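Local atomic coordinates of 2-oxo-1,2-dihydroquinoline 8-monooxygenase, oxygenase component (PDB entry 1Z02), a protein that hydroxylates 2-oxo-1,2-dihydroquinoline at carbon 8, probably passing electrons from a Rieske [2Fe-2S] cluster to a mononuclear iron where oxygen is activated. Residues A[393-396]-A[397-401]; A[70-74]-A[75-79]; A[352-356]-A[357-361]; A[304-307]-A[308-312]. All coordinates share one frame; numbering follows the deposited sequence.

Interaction 1 (A[393-396]-A[397-401]); sequences SPIT and WRKLA
Trp397 N bonds back to Ser393 O, the first of four successive backbone hydrogen bonds that each span four residues and make this stretch a regular alpha helix. Arg398 N to Pro394 O is the shortest at 2.8 Å, and Leu400 N to Thr396 O the longest at 3.2 Å. The latter is straight at its hydrogen (166°), although its donor is tilted from the carbonyl plane.

Carbon-to-carbon packing between side chains is slight. Ile395 CG2 lies 3.8 Å from Lys399 CE, the two chains running side by side in the same direction. With Ile395 CG2 anti to the backbone N, this methyl branch meets the lysine chain, extended beyond CG, whose NZ goes on to Gln29. Side-chain carbons also cover carbonyl oxygens: Arg398 CG comes within 3.2 Å of Pro394 O. Ala401 CB sits over one face of the Trp397 ring, toward its rim.

The polar ends of Arg398 and Trp397 find partners on other parts of the fold. Arg398 makes salt bridges with Glu214 and Glu385 and a cation-pi contact with Tyr30, while Trp397 NE1 bonds to Tyr33 OH. Thr396 OG1, by contrast, bonds within the helix, to Ile392 O.

Helix 392-404 of the catalytic domain packs on Met262, the Ser393 side chain about 13 Å from the iron, and Arg398 meets a subunit interface, close to Arg87 of a neighbouring subunit's Rieske cluster site.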
# COMPACT_ATOMS: atom_id res chain seq x y z
N SER A 393 25.35 12.85 22.24
CA SER A 393 24.18 12.47 23.02
C SER A 393 23.55 11.21 22.45
O SER A 393 23.53 10.17 23.11
CB SER A 393 23.13 13.59 23.02
OG SER A 393 23.60 14.73 23.69
N PRO A 394 23.01 11.29 21.22
CA PRO A 394 22.39 10.08 20.67
C PRO A 394 23.34 8.89 20.57
O PRO A 394 22.93 7.75 20.80
CB PRO A 394 21.84 10.55 19.31
CG PRO A 394 22.75 11.70 18.94
CD PRO A 394 22.96 12.40 20.26
N ILE A 395 24.60 9.14 20.22
CA ILE A 395 25.57 8.05 20.10
C ILE A 395 25.74 7.35 21.45
O ILE A 395 25.73 6.12 21.52
CB ILE A 395 26.94 8.57 19.60
CG1 ILE A 395 26.79 9.08 18.15
CG2 ILE A 395 27.99 7.47 19.69
CD1 ILE A 395 28.04 9.70 17.58
N THR A 396 25.87 8.13 22.52
CA THR A 396 26.02 7.56 23.84
C THR A 396 24.80 6.72 24.20
O THR A 396 24.92 5.68 24.85
CB THR A 396 26.20 8.65 24.90
OG1 THR A 396 27.36 9.42 24.60
CG2 THR A 396 26.35 8.04 26.29
N TRP A 397 23.63 7.17 23.77
CA TRP A 397 22.40 6.44 24.04
C TRP A 397 22.37 5.14 23.24
O TRP A 397 22.01 4.09 23.78
CB TRP A 397 21.18 7.31 23.73
CG TRP A 397 19.95 6.57 23.25
CD1 TRP A 397 19.44 6.56 21.98
CD2 TRP A 397 19.11 5.70 24.02
NE1 TRP A 397 18.34 5.75 21.92
CE2 TRP A 397 18.11 5.21 23.15
CE3 TRP A 397 19.11 5.30 25.37
CZ2 TRP A 397 17.12 4.33 23.59
CZ3 TRP A 397 18.12 4.42 25.79
CH2 TRP A 397 17.14 3.95 24.90
N ARG A 398 22.77 5.20 21.98
CA ARG A 398 22.78 4.00 21.14
C ARG A 398 23.71 2.95 21.71
O ARG A 398 23.38 1.76 21.73
CB ARG A 398 23.20 4.34 19.71
CG ARG A 398 22.20 5.23 18.96
CD ARG A 398 22.62 5.35 17.52
NE ARG A 398 21.88 6.38 16.81
CZ ARG A 398 22.23 6.84 15.60
NH1 ARG A 398 21.53 7.78 15.00
NH2 ARG A 398 23.30 6.33 15.00
N LYS A 399 24.88 3.37 22.18
CA LYS A 399 25.84 2.43 22.75
C LYS A 399 25.31 1.75 24.01
O LYS A 399 25.40 0.53 24.14
CB LYS A 399 27.14 3.15 23.08
CG LYS A 399 27.94 3.60 21.88
CD LYS A 399 29.27 4.16 22.33
CE LYS A 399 30.09 4.66 21.17
NZ LYS A 399 31.44 5.11 21.62
N LEU A 400 24.77 2.53 24.94
CA LEU A 400 24.26 1.95 26.18
C LEU A 400 23.04 1.07 25.91
O LEU A 400 22.84 0.07 26.58
CB LEU A 400 23.92 3.06 27.18
CG LEU A 400 22.61 3.86 27.09
CD1 LEU A 400 21.49 3.13 27.82
CD2 LEU A 400 22.82 5.21 27.72
N ALA A 401 22.23 1.45 24.93
CA ALA A 401 21.05 0.65 24.60
C ALA A 401 21.50 -0.69 24.02
O ALA A 401 20.91 -1.74 24.30
CB ALA A 401 20.19 1.40 23.59

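Interaction 2 (A[70-74]-A[75-79])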
# COMPACT_ATOMS: atom_id res chain seq x y z
N LEU A 70 -5.93 -6.73 26.78
CA LEU A 70 -6.05 -6.47 28.21
C LEU A 70 -7.50 -6.44 28.67
O LEU A 70 -8.40 -6.06 27.92
CB LEU A 70 -5.40 -5.13 28.59
CG LEU A 70 -3.92 -4.86 28.28
CD1 LEU A 70 -3.76 -4.43 26.84
CD2 LEU A 70 -3.41 -3.79 29.21
N ARG A 71 -7.72 -6.87 29.91
CA ARG A 71 -9.05 -6.87 30.50
C ARG A 71 -8.96 -6.56 31.98
O ARG A 71 -8.05 -7.04 32.66
CB ARG A 71 -9.74 -8.23 30.32
CG ARG A 71 -11.15 -8.25 30.93
CD ARG A 71 -11.73 -9.64 31.05
NE ARG A 71 -13.07 -9.60 31.63
CZ ARG A 71 -13.70 -10.64 32.17
NH1 ARG A 71 -14.92 -10.50 32.67
NH2 ARG A 71 -13.11 -11.83 32.22
N ARG A 72 -9.88 -5.75 32.48
CA ARG A 72 -9.88 -5.42 33.90
C ARG A 72 -10.99 -6.21 34.58
O ARG A 72 -12.15 -6.13 34.17
CB ARG A 72 -10.11 -3.93 34.15
CG ARG A 72 -10.08 -3.56 35.63
CD ARG A 72 -10.56 -2.13 35.88
NE ARG A 72 -9.73 -1.11 35.21
CZ ARG A 72 -8.52 -0.75 35.61
NH1 ARG A 72 -7.85 0.17 34.94
NH2 ARG A 72 -7.97 -1.30 36.69
N VAL A 73 -10.63 -7.00 35.59
CA VAL A 73 -11.62 -7.78 36.32
C VAL A 73 -11.42 -7.58 37.81
O VAL A 73 -10.33 -7.82 38.34
CB VAL A 73 -11.50 -9.27 36.00
CG1 VAL A 73 -12.61 -10.04 36.72
CG2 VAL A 73 -11.62 -9.49 34.52
N ASN A 74 -12.47 -7.15 38.50
CA ASN A 74 -12.41 -6.89 39.93
C ASN A 74 -11.32 -5.87 40.23
O ASN A 74 -10.58 -6.01 41.20
CB ASN A 74 -12.13 -8.18 40.71
CG ASN A 74 -13.23 -9.22 40.54
OD1 ASN A 74 -14.42 -8.90 40.57
ND2 ASN A 74 -12.83 -10.47 40.37
N GLY A 75 -11.23 -4.85 39.38
CA GLY A 75 -10.23 -3.82 39.59
C GLY A 75 -8.84 -4.14 39.09
O GLY A 75 -8.03 -3.24 38.90
N LYS A 76 -8.55 -5.42 38.87
CA LYS A 76 -7.23 -5.81 38.39
C LYS A 76 -7.16 -6.03 36.88
O LYS A 76 -8.05 -6.64 36.29
CB LYS A 76 -6.77 -7.07 39.13
CG LYS A 76 -5.32 -7.42 38.86
CD LYS A 76 -4.89 -8.66 39.63
CE LYS A 76 -3.44 -9.02 39.33
NZ LYS A 76 -3.02 -10.28 40.02
N VAL A 77 -6.10 -5.53 36.26
CA VAL A 77 -5.90 -5.66 34.81
C VAL A 77 -4.98 -6.83 34.46
O VAL A 77 -3.93 -7.01 35.08
CB VAL A 77 -5.28 -4.38 34.21
CG1 VAL A 77 -5.08 -4.54 32.72
CG2 VAL A 77 -6.17 -3.20 34.48
N PHE A 78 -5.38 -7.61 33.46
CA PHE A 78 -4.59 -8.74 33.00
C PHE A 78 -4.24 -8.55 31.54
O PHE A 78 -4.99 -7.92 30.79
CB PHE A 78 -5.36 -10.06 33.16
CG PHE A 78 -5.67 -10.40 34.59
CD1 PHE A 78 -6.75 -9.83 35.25
CD2 PHE A 78 -4.84 -11.27 35.30
CE1 PHE A 78 -7.00 -10.11 36.59
CE2 PHE A 78 -5.09 -11.56 36.64
CZ PHE A 78 -6.17 -10.97 37.29
N ALA A 79 -3.10 -9.08 31.12
CA ALA A 79 -2.68 -8.96 29.73
C ALA A 79 -2.24 -10.32 29.19
O ALA A 79 -1.51 -11.05 29.87
CB ALA A 79 -1.54 -7.96 29.62
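Arg72 reaches across a tight beta hairpin to Gly75 O, its NH2 lying 2.9 Å from that oxygen. The acceptor is in the guanidinium plane, but the nitrogen approaches from above the carbonyl plane and the bond is bent (135°). Val77 CG2 presses on one face of the same guanidinium, 3.4 Å from Arg72 NH2. The chain of Arg72 leaves the backbone extended and then folds at chi3 (-61°), which brings its flat end back over Val77. Beside this pair, Leu70 CD2 meets Val77 CG1 at 4.0 Å and Leu70 CG meets Ala79 CB, an apolar row on the same face of the sheet.

These side chains are set in place by the antiparallel backbone. Arg71 and Phe78 form a hydrogen-bonded pair with two bonds, the shorter from Phe78 N to Arg71 O at 2.8 Å; Val73 and Lys76 form the next, closing a type I' turn over Asn74 and Gly75. The backbone angles of Gly75 would jam a CB against the carbonyl oxygen of Asn74, which calls for glycine.

Further out, Arg72 NE bonds to Leu53 O and its NH1 to Glu143. A leucine at Arg72 would probably leave Glu143 without its charged mate and Gly75 O without this donor.

Glu55 accepts from the turn nitrogens of Asn74 and Gly75. The hairpin of strands 66-73 and 76-81 belongs to the Rieske domain; strand 58-63 lies beside strand 66-73, and Ile148 of strand 147-152 packs on Leu70, Arg72 and Val77.

Interaction 3 (A[352-356]-A[357-361]); sequences MYKPL and CLHGF
Lys354 CG stands anti to the backbone N (chi1 -174°) and the rest of its chain is extended, while the ring of His359 leaves at chi1 -87°, and the two side chains lie side by side, pointing the same way. Lys354 CG and His359 CD2 are 4.0 Å apart, five residues along a helix that has widened into a pi-type turn. The wider turn shows in the backbone: Leu358 N, His359 N and Gly360 N each bond to the carbonyl five residues back. Tyr353 O accepts twice, from Leu358 N at 2.9 Å and from Cys357 N at 2.8 Å, the donors arriving from opposite faces of its plane. Pro355, which has no N-H to give, coincides with the kink. Cys357 CB lies 3.1 Å from Tyr353 O, the oxygen accepting two hydrogen bonds, and Gly360 fits where a CB would clash with Pro355 O and Leu356 O.

Beyond the turn, Asp363 holds His359 ND1. The Phe361 side chain, about 5 Å from the iron, stacks on the iron ligand His225, placing this part of the chain beside the iron site. Gly360 N donates to Pro355 O at 2.9 Å from above the carbonyl plane, bent to 133° at the hydrogen.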
# COMPACT_ATOMS: atom_id res chain seq x y z
N MET A 352 -3.57 25.21 29.70
CA MET A 352 -2.22 25.75 29.60
C MET A 352 -1.23 24.73 29.04
O MET A 352 -0.79 24.85 27.89
CB MET A 352 -1.75 26.22 30.98
CG MET A 352 -0.81 27.40 30.94
SD MET A 352 0.63 27.08 29.90
CE MET A 352 1.92 27.21 31.08
N TYR A 353 -0.88 23.73 29.84
CA TYR A 353 0.07 22.71 29.42
C TYR A 353 -0.31 21.95 28.15
O TYR A 353 0.50 21.82 27.23
CB TYR A 353 0.30 21.70 30.54
CG TYR A 353 0.67 22.30 31.88
CD1 TYR A 353 1.45 23.46 31.97
CD2 TYR A 353 0.28 21.68 33.07
CE1 TYR A 353 1.83 23.97 33.21
CE2 TYR A 353 0.66 22.19 34.30
CZ TYR A 353 1.43 23.33 34.37
OH TYR A 353 1.79 23.83 35.60
N LYS A 354 -1.53 21.44 28.08
CA LYS A 354 -1.95 20.68 26.90
C LYS A 354 -1.92 21.48 25.60
O LYS A 354 -1.19 21.13 24.67
CB LYS A 354 -3.34 20.09 27.10
CG LYS A 354 -3.78 19.17 25.97
CD LYS A 354 -5.19 18.63 26.19
CE LYS A 354 -5.60 17.70 25.06
NZ LYS A 354 -7.01 17.21 25.21
N PRO A 355 -2.71 22.55 25.49
CA PRO A 355 -2.69 23.31 24.24
C PRO A 355 -1.36 24.00 23.89
O PRO A 355 -0.94 23.98 22.74
CB PRO A 355 -3.82 24.32 24.44
CG PRO A 355 -3.77 24.58 25.91
CD PRO A 355 -3.61 23.18 26.48
N LEU A 356 -0.70 24.60 24.88
CA LEU A 356 0.55 25.30 24.62
C LEU A 356 1.82 24.47 24.63
O LEU A 356 2.76 24.77 23.90
CB LEU A 356 0.72 26.46 25.60
CG LEU A 356 -0.28 27.62 25.53
CD1 LEU A 356 0.05 28.65 26.59
CD2 LEU A 356 -0.22 28.28 24.15
N CYS A 357 1.87 23.42 25.45
CA CYS A 357 3.07 22.60 25.53
C CYS A 357 3.02 21.23 24.86
O CYS A 357 3.74 20.99 23.88
CB CYS A 357 3.48 22.44 26.99
SG CYS A 357 3.90 24.01 27.77
N LEU A 358 2.19 20.32 25.37
CA LEU A 358 2.11 18.99 24.77
C LEU A 358 1.75 19.08 23.29
O LEU A 358 2.16 18.23 22.50
CB LEU A 358 1.09 18.14 25.53
CG LEU A 358 1.44 17.81 26.99
CD1 LEU A 358 0.64 16.61 27.45
CD2 LEU A 358 2.94 17.51 27.10
N HIS A 359 0.98 20.10 22.92
CA HIS A 359 0.60 20.31 21.53
C HIS A 359 1.38 21.45 20.88
O HIS A 359 2.09 21.25 19.90
CB HIS A 359 -0.89 20.63 21.43
CG HIS A 359 -1.77 19.42 21.33
ND1 HIS A 359 -1.63 18.48 20.33
CD2 HIS A 359 -2.81 19.01 22.10
CE1 HIS A 359 -2.56 17.55 20.48
NE2 HIS A 359 -3.28 17.85 21.55
N GLY A 360 1.25 22.65 21.45
CA GLY A 360 1.92 23.82 20.90
C GLY A 360 3.42 23.73 20.72
O GLY A 360 3.97 24.27 19.76
N PHE A 361 4.09 23.04 21.63
CA PHE A 361 5.54 22.89 21.57
C PHE A 361 5.95 21.61 20.84
O PHE A 361 6.66 21.66 19.84
CB PHE A 361 6.12 22.87 23.00
CG PHE A 361 7.62 22.92 23.05
CD1 PHE A 361 8.30 24.12 22.85
CD2 PHE A 361 8.35 21.77 23.30
CE1 PHE A 361 9.69 24.16 22.89
CE2 PHE A 361 9.74 21.79 23.34
CZ PHE A 361 10.41 22.99 23.14

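Interaction 4 (A[304-307]-A[308-312]); sequences VENW and PEEHV
Trp307 and Pro308 meet in a local CH-pi contact across a cis peptide bond, in the loop that joins strands 301-305 and 313-320 of the catalytic domain's antiparallel sheet. Pro308 CA lies 3.8 Å from the centroid of the indole five-membered ring and 20° off its normal, over the face. The tryptophan's CG is anti to the backbone N (chi1 -175°), which, with the cis bond, folds the ring onto its successor. The indole also meets Phe361, the neighbour of the iron ligand His225. A serine in place of Trp307 would probably leave Pro308 CA without its aromatic cover and open a gap beside Phe361.

A type II turn from Glu309 to Val312 reverses the chain, and Val312 O takes a weak bond from Trp307 N. Water reinforces this closure: one molecule links Asn306 N to Val312 O, and another links Asn306 OD1 to His311 N. The Asn306 side chain runs alongside Glu310, its ND2 being held by His291 O. The Glu309 carboxylate bonds to Tyr353 OH and makes a salt bridge with Arg348, both on helix 339-359. Asn306 OD1 comes within 3.2 Å of Glu310 CA and 3.6 Å of Glu310 CG.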
# COMPACT_ATOMS: atom_id res chain seq x y z
N VAL A 304 12.01 15.04 31.41
CA VAL A 304 12.36 16.45 31.30
C VAL A 304 12.01 17.10 32.64
O VAL A 304 10.87 17.52 32.85
CB VAL A 304 11.56 17.16 30.20
CG1 VAL A 304 12.21 18.49 29.88
CG2 VAL A 304 11.49 16.29 28.95
N GLU A 305 13.00 17.16 33.53
CA GLU A 305 12.82 17.76 34.86
C GLU A 305 12.50 19.24 34.76
O GLU A 305 12.99 19.93 33.87
CB GLU A 305 14.10 17.58 35.69
CG GLU A 305 14.54 16.14 35.83
CD GLU A 305 15.91 16.01 36.45
OE1 GLU A 305 16.76 15.30 35.86
OE2 GLU A 305 16.13 16.60 37.53
N ASN A 306 11.66 19.71 35.68
CA ASN A 306 11.28 21.12 35.74
C ASN A 306 10.63 21.65 34.47
O ASN A 306 10.91 22.77 34.02
CB ASN A 306 12.51 21.97 36.09
CG ASN A 306 12.15 23.16 36.94
OD1 ASN A 306 11.49 23.03 37.98
ND2 ASN A 306 12.57 24.34 36.51
N TRP A 307 9.74 20.85 33.89
CA TRP A 307 9.03 21.24 32.68
C TRP A 307 7.57 20.77 32.75
O TRP A 307 7.29 19.63 33.13
CB TRP A 307 9.72 20.63 31.46
CG TRP A 307 9.15 21.06 30.14
CD1 TRP A 307 8.10 20.49 29.48
CD2 TRP A 307 9.58 22.16 29.33
NE1 TRP A 307 7.85 21.16 28.31
CE2 TRP A 307 8.74 22.19 28.20
CE3 TRP A 307 10.59 23.12 29.46
CZ2 TRP A 307 8.89 23.15 27.19
CZ3 TRP A 307 10.74 24.08 28.45
CH2 TRP A 307 9.89 24.08 27.33
N PRO A 308 6.62 21.65 32.39
CA PRO A 308 6.84 23.03 31.94
C PRO A 308 7.06 24.05 33.06
O PRO A 308 7.42 25.20 32.82
CB PRO A 308 5.59 23.32 31.11
CG PRO A 308 4.56 22.52 31.80
CD PRO A 308 5.24 21.23 32.12
N GLU A 309 6.82 23.61 34.29
CA GLU A 309 6.99 24.46 35.47
C GLU A 309 7.52 23.64 36.65
O GLU A 309 7.53 22.41 36.62
CB GLU A 309 5.66 25.11 35.85
CG GLU A 309 5.18 26.16 34.87
CD GLU A 309 3.78 26.65 35.17
OE1 GLU A 309 3.37 27.68 34.57
OE2 GLU A 309 3.08 26.02 35.99
N GLU A 310 7.95 24.34 37.70
CA GLU A 310 8.49 23.67 38.87
C GLU A 310 7.51 22.67 39.45
O GLU A 310 6.30 22.90 39.43
CB GLU A 310 8.88 24.70 39.94
CG GLU A 310 9.71 25.84 39.42
CD GLU A 310 10.21 26.74 40.53
OE1 GLU A 310 10.82 27.78 40.22
OE2 GLU A 310 9.99 26.40 41.72
N HIS A 311 8.04 21.57 39.97
CA HIS A 311 7.23 20.50 40.56
C HIS A 311 6.45 19.70 39.52
O HIS A 311 5.72 18.77 39.87
CB HIS A 311 6.26 21.07 41.60
CG HIS A 311 6.94 21.76 42.74
ND1 HIS A 311 7.16 23.12 42.76
CD2 HIS A 311 7.49 21.28 43.88
CE1 HIS A 311 7.80 23.45 43.86
NE2 HIS A 311 8.01 22.35 44.56
N VAL A 312 6.61 20.07 38.26
CA VAL A 312 5.96 19.36 37.16
C VAL A 312 7.07 18.76 36.32
O VAL A 312 8.12 19.39 36.15
CB VAL A 312 5.13 20.31 36.27
CG1 VAL A 312 4.48 19.53 35.14
CG2 VAL A 312 4.06 21.01 37.10
O HOH W 1 9.77 18.52 37.96
O HOH W 2 10.98 20.69 39.55
O HOH W 3 13.41 26.76 38.12

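Along the chain the order is interaction 2, then 4, 3 and 1. Interaction 2 belongs to the Rieske domain and stands apart, its centre 32 Å from those of interactions 3 and 4 and 36 Å from that of interaction 1. The other three share the catalytic domain. Interactions 3 and 4 touch: Tyr353 OH probably bonds to Glu309 OE2 at 2.6 Å, and Cys357 SG packs on Pro308 CB, joining helix 339-359 to the loop before strand 313-320. Phe361 of interaction 3 also meets Trp307 of interaction 4, near the iron. Interaction 1, on helix 392-404, lies 24 Å from interaction 4 between centres. Interactions 3 and 4 thus border the iron site, while interaction 1 lies farther off.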